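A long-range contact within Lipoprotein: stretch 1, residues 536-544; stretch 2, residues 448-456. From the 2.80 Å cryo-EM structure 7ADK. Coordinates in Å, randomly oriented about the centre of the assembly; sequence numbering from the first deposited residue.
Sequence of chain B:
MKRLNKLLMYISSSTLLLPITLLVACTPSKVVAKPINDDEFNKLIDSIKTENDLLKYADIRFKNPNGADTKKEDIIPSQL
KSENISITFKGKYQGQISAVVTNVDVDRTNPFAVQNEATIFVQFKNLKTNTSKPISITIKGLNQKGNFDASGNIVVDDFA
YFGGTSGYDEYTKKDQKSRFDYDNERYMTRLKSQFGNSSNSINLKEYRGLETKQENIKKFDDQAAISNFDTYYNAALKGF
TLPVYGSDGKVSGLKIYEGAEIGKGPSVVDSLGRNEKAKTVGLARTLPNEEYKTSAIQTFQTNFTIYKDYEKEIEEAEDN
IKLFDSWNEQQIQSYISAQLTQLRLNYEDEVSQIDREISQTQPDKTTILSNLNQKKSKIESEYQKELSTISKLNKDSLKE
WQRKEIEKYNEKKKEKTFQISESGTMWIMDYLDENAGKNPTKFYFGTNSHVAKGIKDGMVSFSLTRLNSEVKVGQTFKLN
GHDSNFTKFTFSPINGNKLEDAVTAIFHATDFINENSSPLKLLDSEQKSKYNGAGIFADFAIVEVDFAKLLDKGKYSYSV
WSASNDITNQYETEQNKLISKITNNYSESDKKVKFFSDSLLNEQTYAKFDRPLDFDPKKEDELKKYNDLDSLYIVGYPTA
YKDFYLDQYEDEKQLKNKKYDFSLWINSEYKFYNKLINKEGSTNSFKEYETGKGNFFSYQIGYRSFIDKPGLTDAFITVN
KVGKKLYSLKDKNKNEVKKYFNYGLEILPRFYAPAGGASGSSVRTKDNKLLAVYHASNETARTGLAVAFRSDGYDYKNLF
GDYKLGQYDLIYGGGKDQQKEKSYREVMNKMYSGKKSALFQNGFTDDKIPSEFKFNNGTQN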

# COMPACT_ATOMS: atom_id res chain seq x y z
N ILE B 536 -38.35 8.50 -10.42
CA ILE B 536 -37.60 7.29 -10.07
C ILE B 536 -36.43 7.11 -11.03
O ILE B 536 -36.54 7.46 -12.20
CB ILE B 536 -38.50 6.03 -10.09
CG1 ILE B 536 -39.21 5.77 -11.44
CG2 ILE B 536 -39.53 6.09 -8.96
CD1 ILE B 536 -38.50 4.74 -12.31
N PHE B 537 -35.33 6.54 -10.58
CA PHE B 537 -34.20 6.20 -11.44
C PHE B 537 -33.46 4.95 -10.93
O PHE B 537 -33.63 4.52 -9.79
CB PHE B 537 -33.27 7.42 -11.59
CG PHE B 537 -32.19 7.56 -10.55
CD1 PHE B 537 -30.84 7.54 -10.92
CD2 PHE B 537 -32.51 7.68 -9.19
CE1 PHE B 537 -29.84 7.61 -9.94
CE2 PHE B 537 -31.52 7.74 -8.21
CZ PHE B 537 -30.17 7.69 -8.59
N ALA B 538 -32.61 4.37 -11.76
CA ALA B 538 -31.58 3.43 -11.33
C ALA B 538 -30.20 4.02 -11.62
O ALA B 538 -30.04 4.60 -12.70
CB ALA B 538 -31.77 2.12 -12.07
N ASP B 539 -29.23 3.92 -10.72
CA ASP B 539 -27.95 4.59 -10.90
C ASP B 539 -27.07 3.91 -11.97
O ASP B 539 -26.14 3.16 -11.68
CB ASP B 539 -27.28 4.78 -9.54
CG ASP B 539 -26.17 5.84 -9.54
OD1 ASP B 539 -26.16 6.71 -10.43
OD2 ASP B 539 -25.27 5.80 -8.67
N PHE B 540 -27.38 4.15 -13.25
CA PHE B 540 -26.69 3.63 -14.44
C PHE B 540 -26.72 4.66 -15.59
O PHE B 540 -27.77 5.24 -15.86
CB PHE B 540 -27.34 2.31 -14.86
CG PHE B 540 -26.91 1.81 -16.23
CD1 PHE B 540 -25.56 1.53 -16.50
CD2 PHE B 540 -27.85 1.69 -17.26
CE1 PHE B 540 -25.15 1.14 -17.78
CE2 PHE B 540 -27.45 1.28 -18.54
CZ PHE B 540 -26.10 1.00 -18.80
N ALA B 541 -25.61 4.89 -16.27
CA ALA B 541 -25.53 5.83 -17.39
C ALA B 541 -24.56 5.33 -18.46
O ALA B 541 -23.68 4.52 -18.17
CB ALA B 541 -25.14 7.20 -16.83
N ILE B 542 -24.69 5.79 -19.70
CA ILE B 542 -23.82 5.38 -20.80
C ILE B 542 -23.19 6.60 -21.47
O ILE B 542 -23.89 7.46 -21.99
CB ILE B 542 -24.57 4.50 -21.82
CG1 ILE B 542 -25.30 3.34 -21.13
CG2 ILE B 542 -23.59 3.98 -22.89
CD1 ILE B 542 -26.18 2.52 -22.06
N VAL B 543 -21.86 6.68 -21.44
CA VAL B 543 -21.06 7.80 -21.93
C VAL B 543 -20.43 7.47 -23.28
O VAL B 543 -19.78 6.45 -23.45
CB VAL B 543 -19.97 8.17 -20.91
CG1 VAL B 543 -18.98 9.21 -21.46
CG2 VAL B 543 -20.62 8.70 -19.63
N GLU B 544 -20.57 8.37 -24.23
CA GLU B 544 -19.91 8.34 -25.53
C GLU B 544 -18.58 9.10 -25.47
O GLU B 544 -18.50 10.20 -24.94
CB GLU B 544 -20.86 8.92 -26.57
CG GLU B 544 -20.31 8.99 -27.99
CD GLU B 544 -21.28 9.69 -28.95
OE1 GLU B 544 -21.24 10.94 -29.02
OE2 GLU B 544 -22.03 9.01 -29.68
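Stretch 2 448-456: NSHVAKGIK

Stretch 2 packs against stretch 1 as a short helical segment lying over a bend between two strands. In stretch 1 a strand ends at Phe-537, the chain turns through Ala-538 to Phe-540, and a second strand starts at Ala-541 and runs on past Glu-544. In stretch 2, Asn-448 is extended and stands right before a helix that begins at Ser-449; the chain goes on through a type I turn from Ala-452 to Ile-455. The nearest pair of CA atoms lies just before the helix, with Phe-540 CA 3.9 Å from Asn-448 CA. From there the two chains advance in the same general sense: Asp-539 meets Asn-448 to His-450, Ala-541 meets Ser-449 and Ala-452, and Val-543 meets Ala-452 and Ile-455.

Asp-539 has the most surface covered by the other stretch, and it anchors the polar end of the contact. Its CA-to-CB bond points sideways, but with chi1 in the t well the carboxylate comes nearer to stretch 2 and reaches the first turn of the helix. There Asp-539 OD1 accepts a hydrogen bond from the backbone N of His-450 at 3.0 Å, and it also lies 2.8 Å from the backbone N of Ser-449. The first amides of a helix have no preceding turn to supply carbonyl partners, so a short acidic side chain is well suited to this position. The other oxygen, Asp-539 OD2, accepts two side-chain hydrogen bonds, from Asn-448 ND2 at 2.9 Å and from His-450 ND1 at 2.7 Å, the latter at the edge of the imidazole ring. The asparagine amide and the histidine ND1, which acts as a donor here, together hold the carboxylate in a buried site.

Ser-449, the residue of stretch 2 with the most area covered, is a small residue in a close-packed place. Ser-449 CB lies 4.3 Å from Phe-537 CE1, at the edge of the ring and near its plane, while Ala-541 CB approaches Ser-449 CA to 3.9 Å. Its hydroxyl is hydrogen-bonded elsewhere in the structure.

Beyond this polar cluster the contact becomes apolar. Ala-541 and Val-543, alternate residues of the strand, both point toward stretch 2, whereas Ile-542 between them points away. The methyl groups Ala-541 CB and Ala-452 CB meet at 3.7 Å, small side chains that let helix and strand come close. Farther along, Val-543 CG2 lies 4.1 Å from Ala-452 CB and 3.9 Å from Ile-455 CD1, the longer isoleucine reaching back from the turn to close the contact.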

# COMPACT_ATOMS: atom_id res chain seq x y z
N ASN B 448 -22.14 4.70 -13.88
CA ASN B 448 -23.32 5.12 -13.12
C ASN B 448 -23.58 6.63 -13.16
O ASN B 448 -22.72 7.44 -13.46
CB ASN B 448 -23.31 4.50 -11.74
CG ASN B 448 -22.23 5.04 -10.87
OD1 ASN B 448 -21.08 5.13 -11.23
ND2 ASN B 448 -22.58 5.46 -9.69
N SER B 449 -24.83 7.00 -12.92
CA SER B 449 -25.36 8.35 -13.16
C SER B 449 -24.76 9.44 -12.27
O SER B 449 -24.43 10.52 -12.76
CB SER B 449 -26.88 8.34 -13.02
OG SER B 449 -27.43 9.48 -13.59
N HIS B 450 -24.48 9.17 -11.00
CA HIS B 450 -23.75 10.15 -10.18
C HIS B 450 -22.27 10.33 -10.56
O HIS B 450 -21.65 11.30 -10.13
CB HIS B 450 -23.93 9.89 -8.69
CG HIS B 450 -23.03 8.85 -8.10
ND1 HIS B 450 -23.38 7.57 -7.79
CD2 HIS B 450 -21.79 9.06 -7.58
CE1 HIS B 450 -22.38 7.02 -7.09
NE2 HIS B 450 -21.36 7.88 -6.96
N VAL B 451 -21.69 9.43 -11.37
CA VAL B 451 -20.36 9.61 -11.97
C VAL B 451 -20.46 10.36 -13.28
O VAL B 451 -19.73 11.32 -13.50
CB VAL B 451 -19.61 8.27 -12.10
CG1 VAL B 451 -18.31 8.37 -12.89
CG2 VAL B 451 -19.28 7.70 -10.72
N ALA B 452 -21.41 9.98 -14.14
CA ALA B 452 -21.60 10.62 -15.43
C ALA B 452 -22.03 12.10 -15.34
O ALA B 452 -21.72 12.88 -16.24
CB ALA B 452 -22.61 9.80 -16.23
N LYS B 453 -22.70 12.54 -14.26
CA LYS B 453 -23.00 13.96 -14.00
C LYS B 453 -21.77 14.84 -13.71
O LYS B 453 -21.90 16.06 -13.69
CB LYS B 453 -24.14 14.14 -12.99
CG LYS B 453 -23.82 14.10 -11.49
CD LYS B 453 -25.04 14.54 -10.67
CE LYS B 453 -24.76 14.68 -9.17
NZ LYS B 453 -25.84 15.40 -8.45
N GLY B 454 -20.59 14.26 -13.55
CA GLY B 454 -19.33 15.00 -13.52
C GLY B 454 -18.94 15.59 -14.87
O GLY B 454 -18.09 16.47 -14.94
N ILE B 455 -19.56 15.15 -15.97
CA ILE B 455 -19.43 15.78 -17.28
C ILE B 455 -20.20 17.11 -17.27
O ILE B 455 -21.42 17.14 -17.44
CB ILE B 455 -19.86 14.83 -18.43
CG1 ILE B 455 -19.12 13.48 -18.41
CG2 ILE B 455 -19.61 15.49 -19.78
CD1 ILE B 455 -19.68 12.44 -19.36
N LYS B 456 -19.49 18.22 -17.05
CA LYS B 456 -19.98 19.61 -16.95
C LYS B 456 -19.34 20.52 -18.01
O LYS B 456 -18.24 20.23 -18.48
CB LYS B 456 -19.69 20.18 -15.56
CG LYS B 456 -20.34 19.43 -14.40
CD LYS B 456 -20.14 20.22 -13.11
CE LYS B 456 -20.77 19.55 -11.90
NZ LYS B 456 -20.70 20.35 -10.71